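PDB 4XLZ: uncharacterized protein from Pyrococcus furiosus, which probably removes an acetyl group from N,N'-diacetylchitobiose, as a metal-binding CE-14 deacetylase related to the GlcNAc-PI de-N-acetylases. Local coordinates for residues K103-N108 with V125-K130; L114-E119 with A158-A163; V162-S165 with N169-N172; I173-D176 with K180-S183. One frame throughout, in Å; residues are numbered along the deposited sequence.

Contact 1: K103-N108 with V125-K130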
loop_
_atom_site.group_PDB
_atom_site.type_symbol
_atom_site.label_atom_id
_atom_site.label_comp_id
_atom_site.label_asym_id
_atom_site.label_seq_id
_atom_site.Cartn_x
_atom_site.Cartn_y
_atom_site.Cartn_z
ATOM N N LYS A 103 30.030 -11.350 10.956
ATOM C CA LYS A 103 28.579 -11.672 11.021
ATOM C C LYS A 103 27.830 -10.657 10.113
ATOM O O LYS A 103 28.069 -9.456 10.233
ATOM C CB LYS A 103 28.056 -11.543 12.413
ATOM C CG LYS A 103 26.592 -12.003 12.540
ATOM C CD LYS A 103 26.055 -11.798 13.987
ATOM C CE LYS A 103 26.500 -12.802 15.037
ATOM N NZ LYS A 103 25.529 -12.729 16.322
ATOM N N ILE A 104 26.993 -11.232 9.280
ATOM C CA ILE A 104 26.173 -10.358 8.343
ATOM C C ILE A 104 24.727 -10.860 8.516
ATOM O O ILE A 104 24.435 -12.085 8.382
ATOM C CB ILE A 104 26.588 -10.583 6.903
ATOM C CG1 ILE A 104 28.106 -10.155 6.690
ATOM C CG2 ILE A 104 25.684 -9.695 6.022
ATOM C CD1 ILE A 104 28.636 -10.700 5.327
ATOM N N TYR A 105 23.801 -9.913 8.810
ATOM C CA TYR A 105 22.354 -10.218 8.683
ATOM C C TYR A 105 21.842 -9.760 7.322
ATOM O O TYR A 105 22.109 -8.572 6.985
ATOM C CB TYR A 105 21.552 -9.433 9.723
ATOM C CG TYR A 105 21.768 -9.879 11.142
ATOM C CD1 TYR A 105 22.848 -9.392 11.939
ATOM C CD2 TYR A 105 20.828 -10.729 11.742
ATOM C CE1 TYR A 105 22.961 -9.813 13.283
ATOM C CE2 TYR A 105 20.972 -11.143 13.056
ATOM C CZ TYR A 105 21.997 -10.666 13.797
ATOM O OH TYR A 105 22.109 -11.050 15.155
ATOM N N TRP A 106 21.213 -10.603 6.615
ATOM C CA TRP A 106 20.701 -10.310 5.264
ATOM C C TRP A 106 19.219 -10.127 5.359
ATOM O O TRP A 106 18.462 -11.085 5.654
ATOM C CB TRP A 106 20.953 -11.490 4.305
ATOM C CG TRP A 106 22.453 -11.794 4.123
ATOM C CD1 TRP A 106 23.174 -12.747 4.814
ATOM C CD2 TRP A 106 23.320 -11.150 3.241
ATOM N NE1 TRP A 106 24.514 -12.766 4.251
ATOM C CE2 TRP A 106 24.572 -11.759 3.346
ATOM C CE3 TRP A 106 23.127 -10.118 2.326
ATOM C CZ2 TRP A 106 25.672 -11.376 2.525
ATOM C CZ3 TRP A 106 24.204 -9.687 1.478
ATOM C CH2 TRP A 106 25.451 -10.355 1.630
ATOM N N LEU A 107 18.716 -8.925 5.176
ATOM C CA LEU A 107 17.214 -8.769 5.250
ATOM C C LEU A 107 16.557 -9.263 4.032
ATOM O O LEU A 107 15.331 -9.550 4.060
ATOM C CB LEU A 107 16.851 -7.267 5.408
ATOM C CG LEU A 107 17.391 -6.618 6.670
ATOM C CD1 LEU A 107 16.612 -5.287 6.861
ATOM C CD2 LEU A 107 17.236 -7.431 7.994
ATOM N N ASN A 108 17.276 -9.353 2.865
ATOM C CA ASN A 108 16.797 -9.938 1.628
ATOM C C ASN A 108 15.622 -9.220 0.927
ATOM O O ASN A 108 15.037 -9.792 0.077
ATOM C CB ASN A 108 16.395 -11.465 1.805
ATOM C CG ASN A 108 17.653 -12.389 2.094
ATOM O OD1 ASN A 108 17.650 -13.133 3.074
ATOM N ND2 ASN A 108 18.505 -12.322 1.319
ATOM N N VAL A 125 14.910 -3.021 14.313
ATOM C CA VAL A 125 14.757 -2.957 15.787
ATOM C C VAL A 125 14.945 -4.398 16.338
ATOM O O VAL A 125 15.594 -4.436 17.424
ATOM C CB VAL A 125 13.387 -2.444 16.069
ATOM C CG1 VAL A 125 13.008 -2.651 17.573
ATOM C CG2 VAL A 125 13.327 -0.918 15.762
ATOM N N LYS A 126 14.516 -5.448 15.691
ATOM C CA LYS A 126 14.722 -6.821 16.280
ATOM C C LYS A 126 16.224 -7.082 16.373
ATOM O O LYS A 126 16.735 -7.564 17.397
ATOM C CB LYS A 126 14.126 -7.824 15.260
ATOM C CG LYS A 126 14.208 -9.254 15.804
ATOM C CD LYS A 126 13.089 -10.258 15.142
ATOM C CE LYS A 126 13.396 -10.476 13.801
ATOM N NZ LYS A 126 12.056 -11.155 13.275
ATOM N N ILE A 127 16.997 -6.717 15.341
ATOM C CA ILE A 127 18.457 -7.006 15.394
ATOM C C ILE A 127 19.102 -6.103 16.325
ATOM O O ILE A 127 20.046 -6.526 17.097
ATOM C CB ILE A 127 19.013 -6.789 13.976
ATOM C CG1 ILE A 127 18.435 -7.854 13.021
ATOM C CG2 ILE A 127 20.592 -6.976 14.023
ATOM C CD1 ILE A 127 18.618 -7.552 11.486
ATOM N N ILE A 128 18.792 -4.798 16.447
ATOM C CA ILE A 128 19.377 -3.923 17.395
ATOM C C ILE A 128 19.112 -4.431 18.824
ATOM O O ILE A 128 20.023 -4.310 19.635
ATOM C CB ILE A 128 18.847 -2.436 17.168
ATOM C CG1 ILE A 128 19.433 -1.970 15.794
ATOM C CG2 ILE A 128 19.273 -1.485 18.296
ATOM C CD1 ILE A 128 18.774 -0.616 15.357
ATOM N N ARG A 129 17.870 -4.829 19.064
ATOM C CA ARG A 129 17.582 -5.263 20.436
ATOM C C ARG A 129 18.281 -6.574 20.675
ATOM O O ARG A 129 18.711 -6.756 21.874
ATOM C CB ARG A 129 16.103 -5.421 20.623
ATOM C CG ARG A 129 15.377 -4.070 20.664
ATOM C CD ARG A 129 13.849 -4.388 20.679
ATOM N NE ARG A 129 13.140 -3.051 20.865
ATOM C CZ ARG A 129 11.798 -2.874 20.674
ATOM N NH1 ARG A 129 11.269 -1.684 20.981
ATOM N NH2 ARG A 129 11.064 -3.874 20.147
ATOM N N LYS A 130 18.447 -7.451 19.729
ATOM C CA LYS A 130 19.199 -8.750 19.992
ATOM C C LYS A 130 20.677 -8.444 20.241
ATOM O O LYS A 130 21.283 -8.968 21.212
ATOM C CB LYS A 130 19.047 -9.629 18.797
ATOM C CG LYS A 130 19.870 -10.945 18.923
ATOM C CD LYS A 130 19.354 -11.926 19.917
ATOM C CE LYS A 130 20.460 -13.149 19.979
ATOM N NZ LYS A 130 19.730 -14.179 20.829
#

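Contact 2: L114-E119 with A158-A163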
loop_
_atom_site.group_PDB
_atom_site.type_symbol
_atom_site.label_atom_id
_atom_site.label_comp_id
_atom_site.label_asym_id
_atom_site.label_seq_id
_atom_site.Cartn_x
_atom_site.Cartn_y
_atom_site.Cartn_z
ATOM N N LEU A 114 13.447 -1.829 -1.800
ATOM C CA LEU A 114 13.425 -1.730 -0.335
ATOM C C LEU A 114 12.201 -0.931 0.120
ATOM O O LEU A 114 12.167 0.247 -0.265
ATOM C CB LEU A 114 14.744 -1.056 0.122
ATOM C CG LEU A 114 14.807 -0.905 1.664
ATOM C CD1 LEU A 114 14.817 -2.328 2.418
ATOM C CD2 LEU A 114 16.095 -0.135 2.056
ATOM N N PRO A 115 11.301 -1.457 0.910
ATOM C CA PRO A 115 10.200 -0.579 1.354
ATOM C C PRO A 115 10.618 0.462 2.301
ATOM O O PRO A 115 11.627 0.320 3.031
ATOM C CB PRO A 115 9.230 -1.573 2.059
ATOM C CG PRO A 115 9.670 -2.983 1.571
ATOM C CD PRO A 115 11.172 -2.868 1.347
ATOM N N TYR A 116 9.757 1.504 2.394
ATOM C CA TYR A 116 9.939 2.469 3.489
ATOM C C TYR A 116 8.702 2.273 4.403
ATOM O O TYR A 116 7.602 2.815 4.114
ATOM C CB TYR A 116 10.020 3.928 2.952
ATOM C CG TYR A 116 10.184 4.894 4.060
ATOM C CD1 TYR A 116 9.098 5.733 4.438
ATOM C CD2 TYR A 116 11.367 4.950 4.809
ATOM C CE1 TYR A 116 9.256 6.692 5.470
ATOM C CE2 TYR A 116 11.527 5.837 5.869
ATOM C CZ TYR A 116 10.436 6.693 6.227
ATOM O OH TYR A 116 10.526 7.592 7.262
ATOM N N SER A 117 8.863 1.441 5.418
ATOM C CA SER A 117 7.642 1.022 6.146
ATOM C C SER A 117 8.063 0.604 7.552
ATOM O O SER A 117 9.198 0.278 7.905
ATOM C CB SER A 117 7.037 -0.202 5.428
ATOM O OG SER A 117 7.921 -1.338 5.532
ATOM N N ARG A 118 6.968 0.535 8.405
ATOM C CA ARG A 118 7.122 -0.002 9.785
ATOM C C ARG A 118 7.658 -1.430 9.756
ATOM O O ARG A 118 8.524 -1.726 10.615
ATOM C CB ARG A 118 5.706 0.058 10.392
ATOM C CG ARG A 118 5.746 -0.599 11.867
ATOM C CD ARG A 118 4.277 -0.599 12.435
ATOM N NE ARG A 118 3.553 -1.535 11.553
ATOM C CZ ARG A 118 2.241 -1.464 11.432
ATOM N NH1 ARG A 118 1.567 -0.688 12.337
ATOM N NH2 ARG A 118 1.596 -2.240 10.521
ATOM N N GLU A 119 7.240 -2.236 8.775
ATOM C CA GLU A 119 7.755 -3.614 8.734
ATOM C C GLU A 119 9.308 -3.607 8.679
ATOM O O GLU A 119 9.966 -4.424 9.373
ATOM C CB GLU A 119 7.129 -4.281 7.527
ATOM C CG GLU A 119 7.761 -5.678 7.353
ATOM C CD GLU A 119 7.203 -6.433 6.206
ATOM O OE1 GLU A 119 6.618 -5.837 5.272
ATOM O OE2 GLU A 119 7.320 -7.648 6.203
ATOM N N ALA A 158 17.322 3.569 9.284
ATOM C CA ALA A 158 18.289 3.265 10.353
ATOM C C ALA A 158 18.216 4.236 11.494
ATOM O O ALA A 158 18.144 3.840 12.660
ATOM C CB ALA A 158 19.732 3.356 9.716
ATOM N N ILE A 159 18.060 5.554 11.186
ATOM C CA ILE A 159 17.993 6.589 12.215
ATOM C C ILE A 159 16.723 6.319 13.038
ATOM O O ILE A 159 16.726 6.352 14.261
ATOM C CB ILE A 159 17.945 7.977 11.578
ATOM C CG1 ILE A 159 19.314 8.212 10.942
ATOM C CG2 ILE A 159 17.671 9.049 12.669
ATOM C CD1 ILE A 159 19.295 9.465 9.977
ATOM N N GLU A 160 15.600 6.127 12.332
ATOM C CA GLU A 160 14.284 5.889 13.013
ATOM C C GLU A 160 14.383 4.689 13.881
ATOM O O GLU A 160 13.836 4.671 15.042
ATOM C CB GLU A 160 13.225 5.699 11.946
ATOM C CG GLU A 160 13.016 7.007 11.189
ATOM C CD GLU A 160 12.396 6.759 9.756
ATOM O OE1 GLU A 160 11.967 5.646 9.427
ATOM O OE2 GLU A 160 12.431 7.736 8.950
ATOM N N SER A 161 14.946 3.608 13.359
ATOM C CA SER A 161 14.949 2.322 14.104
ATOM C C SER A 161 15.854 2.451 15.332
ATOM O O SER A 161 15.538 1.808 16.357
ATOM C CB SER A 161 15.457 1.215 13.226
ATOM O OG SER A 161 14.529 1.055 12.111
ATOM N N VAL A 162 16.968 3.166 15.238
ATOM C CA VAL A 162 17.778 3.393 16.488
ATOM C C VAL A 162 16.898 4.078 17.563
ATOM O O VAL A 162 16.928 3.643 18.728
ATOM C CB VAL A 162 19.032 4.219 16.094
ATOM C CG1 VAL A 162 19.716 4.676 17.399
ATOM C CG2 VAL A 162 19.990 3.280 15.281
ATOM N N ALA A 163 16.141 5.111 17.133
ATOM C CA ALA A 163 15.307 5.824 18.120
ATOM C C ALA A 163 14.260 4.852 18.649
ATOM O O ALA A 163 13.970 4.786 19.875
ATOM C CB ALA A 163 14.598 6.955 17.443
#

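Contact 3: V162-S165 with N169-N172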
loop_
_atom_site.group_PDB
_atom_site.type_symbol
_atom_site.label_atom_id
_atom_site.label_comp_id
_atom_site.label_asym_id
_atom_site.label_seq_id
_atom_site.Cartn_x
_atom_site.Cartn_y
_atom_site.Cartn_z
ATOM N N VAL A 162 16.968 3.166 15.238
ATOM C CA VAL A 162 17.778 3.393 16.488
ATOM C C VAL A 162 16.898 4.078 17.563
ATOM O O VAL A 162 16.928 3.643 18.728
ATOM C CB VAL A 162 19.032 4.219 16.094
ATOM C CG1 VAL A 162 19.716 4.676 17.399
ATOM C CG2 VAL A 162 19.990 3.280 15.281
ATOM N N ALA A 163 16.141 5.111 17.133
ATOM C CA ALA A 163 15.307 5.824 18.120
ATOM C C ALA A 163 14.260 4.852 18.649
ATOM O O ALA A 163 13.970 4.786 19.875
ATOM C CB ALA A 163 14.598 6.955 17.443
ATOM N N PHE A 164 13.587 4.083 17.765
ATOM C CA PHE A 164 12.388 3.329 18.234
ATOM C C PHE A 164 12.721 2.086 18.924
ATOM O O PHE A 164 11.878 1.491 19.677
ATOM C CB PHE A 164 11.493 3.000 16.990
ATOM C CG PHE A 164 10.924 4.262 16.303
ATOM C CD1 PHE A 164 10.952 5.532 16.852
ATOM C CD2 PHE A 164 10.444 4.073 15.009
ATOM C CE1 PHE A 164 10.441 6.658 16.103
ATOM C CE2 PHE A 164 9.936 5.168 14.261
ATOM C CZ PHE A 164 9.988 6.428 14.776
ATOM N N SER A 165 14.008 1.626 18.803
ATOM C CA SER A 165 14.414 0.444 19.606
ATOM C C SER A 165 14.362 0.683 21.097
ATOM O O SER A 165 14.200 -0.392 21.802
ATOM C CB SER A 165 15.918 0.148 19.276
ATOM O OG SER A 165 16.034 -0.381 17.961
ATOM N N ASN A 169 6.622 0.063 23.562
ATOM C CA ASN A 169 5.408 -0.132 22.781
ATOM C C ASN A 169 5.676 -0.237 21.274
ATOM O O ASN A 169 4.705 -0.493 20.489
ATOM C CB ASN A 169 4.451 1.049 23.067
ATOM C CG ASN A 169 3.861 0.952 24.505
ATOM O OD1 ASN A 169 3.609 -0.129 24.915
ATOM N ND2 ASN A 169 3.757 2.063 25.138
ATOM N N PHE A 170 6.933 0.005 20.808
ATOM C CA PHE A 170 7.220 -0.207 19.381
ATOM C C PHE A 170 7.658 -1.661 19.197
ATOM O O PHE A 170 8.612 -2.114 19.838
ATOM C CB PHE A 170 8.353 0.824 18.987
ATOM C CG PHE A 170 8.660 0.737 17.515
ATOM C CD1 PHE A 170 7.992 1.688 16.728
ATOM C CD2 PHE A 170 9.481 -0.272 16.960
ATOM C CE1 PHE A 170 8.189 1.696 15.309
ATOM C CE2 PHE A 170 9.569 -0.353 15.476
ATOM C CZ PHE A 170 8.891 0.594 14.722
ATOM N N SER A 171 7.000 -2.319 18.233
ATOM C CA SER A 171 7.280 -3.749 18.039
ATOM C C SER A 171 7.268 -4.554 19.347
ATOM O O SER A 171 8.238 -5.171 19.755
ATOM C CB SER A 171 8.565 -3.912 17.208
ATOM O OG SER A 171 8.509 -5.157 16.543
ATOM N N ASN A 172 6.102 -4.473 20.004
ATOM C CA ASN A 172 6.052 -4.946 21.378
ATOM C C ASN A 172 6.177 -6.446 21.447
ATOM O O ASN A 172 6.477 -6.900 22.578
ATOM C CB ASN A 172 4.708 -4.466 22.102
ATOM C CG ASN A 172 3.452 -5.139 21.473
ATOM O OD1 ASN A 172 3.162 -4.930 20.296
ATOM N ND2 ASN A 172 2.902 -6.101 22.118
#

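Contact 4: I173-D176 with K180-S183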
loop_
_atom_site.group_PDB
_atom_site.type_symbol
_atom_site.label_atom_id
_atom_site.label_comp_id
_atom_site.label_asym_id
_atom_site.label_seq_id
_atom_site.Cartn_x
_atom_site.Cartn_y
_atom_site.Cartn_z
ATOM N N ILE A 173 5.995 -7.261 20.390
ATOM C CA ILE A 173 6.134 -8.718 20.566
ATOM C C ILE A 173 7.622 -9.010 20.874
ATOM O O ILE A 173 7.934 -10.014 21.535
ATOM C CB ILE A 173 5.655 -9.457 19.339
ATOM C CG1 ILE A 173 4.191 -9.129 19.138
ATOM C CG2 ILE A 173 5.689 -11.000 19.592
ATOM C CD1 ILE A 173 3.236 -9.297 20.383
ATOM N N ASP A 174 8.585 -8.164 20.454
ATOM C CA ASP A 174 9.998 -8.376 20.833
ATOM C C ASP A 174 10.108 -8.427 22.342
ATOM O O ASP A 174 10.771 -9.326 22.797
ATOM C CB ASP A 174 10.800 -7.129 20.323
ATOM C CG ASP A 174 11.151 -7.174 18.879
ATOM O OD1 ASP A 174 11.712 -6.094 18.419
ATOM O OD2 ASP A 174 10.913 -8.211 18.171
ATOM N N ILE A 175 9.501 -7.495 23.055
ATOM C CA ILE A 175 9.668 -7.385 24.501
ATOM C C ILE A 175 8.981 -8.615 25.050
ATOM O O ILE A 175 9.544 -9.303 25.950
ATOM C CB ILE A 175 8.910 -6.151 24.977
ATOM C CG1 ILE A 175 9.733 -4.858 24.953
ATOM C CG2 ILE A 175 8.616 -6.195 26.483
ATOM C CD1 ILE A 175 10.423 -4.476 23.606
ATOM N N ASP A 176 7.857 -9.052 24.440
ATOM C CA ASP A 176 7.180 -10.263 24.967
ATOM C C ASP A 176 7.950 -11.545 24.822
ATOM O O ASP A 176 7.665 -12.522 25.555
ATOM C CB ASP A 176 5.812 -10.499 24.278
ATOM C CG ASP A 176 4.860 -9.321 24.467
ATOM O OD1 ASP A 176 4.038 -9.080 23.600
ATOM O OD2 ASP A 176 4.976 -8.533 25.420
ATOM N N LYS A 180 14.583 -7.063 24.947
ATOM C CA LYS A 180 14.261 -5.857 25.670
ATOM C C LYS A 180 14.604 -4.573 24.855
ATOM O O LYS A 180 15.440 -4.611 23.924
ATOM C CB LYS A 180 15.116 -5.831 26.943
ATOM C CG LYS A 180 14.579 -6.908 27.984
ATOM C CD LYS A 180 15.345 -6.743 29.334
ATOM C CE LYS A 180 15.044 -5.332 30.087
ATOM N NZ LYS A 180 13.566 -5.119 30.569
ATOM N N PRO A 181 14.105 -3.420 25.228
ATOM C CA PRO A 181 14.465 -2.172 24.576
ATOM C C PRO A 181 15.959 -1.970 24.687
ATOM O O PRO A 181 16.609 -2.375 25.739
ATOM C CB PRO A 181 13.726 -1.073 25.351
ATOM C CG PRO A 181 12.500 -1.865 25.960
ATOM C CD PRO A 181 13.033 -3.221 26.255
ATOM N N HIS A 182 16.588 -1.331 23.708
ATOM C CA HIS A 182 17.996 -1.044 23.741
ATOM C C HIS A 182 18.261 0.394 23.307
ATOM O O HIS A 182 17.568 0.919 22.325
ATOM C CB HIS A 182 18.749 -1.980 22.828
ATOM C CG HIS A 182 20.216 -1.645 22.754
ATOM N ND1 HIS A 182 21.114 -1.769 23.825
ATOM C CD2 HIS A 182 20.915 -1.126 21.727
ATOM C CE1 HIS A 182 22.296 -1.349 23.423
ATOM N NE2 HIS A 182 22.199 -0.941 22.149
ATOM N N SER A 183 19.181 1.097 23.994
ATOM C CA SER A 183 19.589 2.430 23.627
ATOM C C SER A 183 21.018 2.413 23.107
ATOM O O SER A 183 22.014 2.204 23.828
ATOM C CB SER A 183 19.578 3.324 24.867
ATOM O OG SER A 183 18.250 3.400 25.378
#

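Contact 1: K103-N108 with V125-K130
Y105 and I127 mark the closest backbone approach, CA to CA 8.4 Å, between strand 103-108 and helix 125-130, which run nearly antiparallel at 160° with their axes 11.4 Å apart. I127 does most of the filling. The I127 CG2 methyl, anti to the backbone N, sits over one face of the Y105 ring, 3.9 Å from the ring centroid and 14° off the normal, a CH-pi contact displaced toward the CE1 side. The other branch slides back along the tyrosine: I127 CD1 lies 3.9 Å from Y105 CB and also covers CG and CD2. This is helix-on-sheet packing in an alpha/beta fold, on the beta-alpha-beta crossover that leads from outer strand 103-109 through helix 118-131 to strand 135-139. CD1 of I127 then reaches a second strand residue, L107, whose CD2 it meets at 3.8 Å. At the far end of the tyrosine the hydroxyl is hydrogen-bonded to E131, which also takes a salt bridge from K103. An alanine at Y105 would probably open a gap under the CG2 methyl and leave E131 without its hydroxyl partner. I173 of a second subunit packs against I127, and D176 of that subunit against Y105.

Contact 2: L114-E119 with A158-A163
Y116 reaches E160 from the loop that runs through the N-cap residue S117 into helix 118-131, so the contact ties the entrance of that helix to the side of helix 149-164, which also carries the metal ligand H151. From CB the tyrosine starts out anti to the backbone N (chi1 179°), which sends the ring across to the other helix, where F156 and L157 pack against it; R121 of helix 118-131 forms a cation-pi pair with it. Further along the ring, Y116 CE2 comes 3.6 Å from E160 OE1, while its CZ faces OE2. The ring and the carboxylate are turned 70° apart, and the two side chains cross at roughly a right angle. E160 reaches the hydroxyl with its chain extended beyond CG. Its OE1 takes a salt bridge from R121, while OE2 has a second partner in R152 of a neighbouring subunit. At the tip, Y116 OH donates a short 2.5 Å hydrogen bond to E160 OE2. A phenylalanine here would lack the hydroxyl, and the carboxylate would probably be held by the arginines alone. The hydroxyl of Y116 arrives on the syn side of OE2 but 29° out of the carboxylate plane.

Contact 3: V162-S165 with N169-N172
F164 sets its CB over the centre of one face of the F170 ring, 3.7 Å from the centroid and 12° off the normal, a CH-pi contact made by the root of the side chain. The two rings themselves meet obliquely: their planes are inclined at 36° and their centroids are 5.0 Å apart. Where they come nearest, CD2 of F164 is only 3.3 Å from CE1 of F170, a tight carbon-carbon approach. The rotation of the F164 ring explains it, since chi2 of -13° turns CD2 away from its own CA and out toward the neighbour. F170 brings its ring across by running anti to the backbone N, and the CB of F170 also comes 3.7 Å from the carbonyl oxygen of F164. Beyond the pair, V125 of helix 118-131 and M72 of a neighbouring subunit touch F170, while R121 of the same chain's helix 118-131 and T112 of that neighbouring subunit touch F164, so both phenylalanines are buried at a subunit interface. The backbone around them is held from a single side chain: R129 donates to the carbonyl oxygens of S165, F170 and S171, satisfying three backbone acceptors. All this belongs to a short loop between helix 149-164 and helix 172-176, folded back on itself by the aromatic pair.

Contact 4: I173-D176 with K180-S183
I175 and P181 make the close-packed part of this small surface contact, at the turn where the backbones of I175 and K180 approach to 5.0 Å between CA atoms. CG1 of I175 rests 3.9 Å from CD of P181, and CD1 stands at an equal 3.9 Å from the same carbon. CG of the proline is slightly farther, so the isoleucine branch lies against the CD-CG side of the pyrrolidine ring, the two side chains crossing at about a right angle. Chi2 of 54° folds CD1 back from an extended course and lets both carbons of that branch touch the ring. On the looser side, I175 CD1 is 4.4 Å from K180 C. The lysine points away from the helix, and its NZ forms a salt bridge with E77 of a neighbouring subunit, a residue that also packs on I175 and P181. No hydrogen bond joins the two segments; this is apolar contact alone. Helix 172-176 is fixed to helix 118-131 by a salt bridge from D174 to R129. Meanwhile H182 packs on I128 of helix 118-131, and the chain goes on into strand 186-190 at the sheet edge opposite strand 103-109.

Along the chain, contact 1 closes before contacts 3 and 4 open, while its segments alternate with those of contact 2; contacts 2 and 3 overlap at V162 and A163. Helix 118-131 is shared by contacts 1 and 2, whose centres lie 12 Å apart, and helix 149-164 by contacts 2 and 3, 10 Å apart. Contacts 3 and 4, at 7 Å, are joined by a probable hydrogen bond from H182 N to S165 O. Thus one patch continues from outer strand 103-109 over two helices to the short helix 172-176. All four contacts touch the second subunit, and contacts 2, 3 and 4 also the fourth, placing this patch within the six-chain assembly.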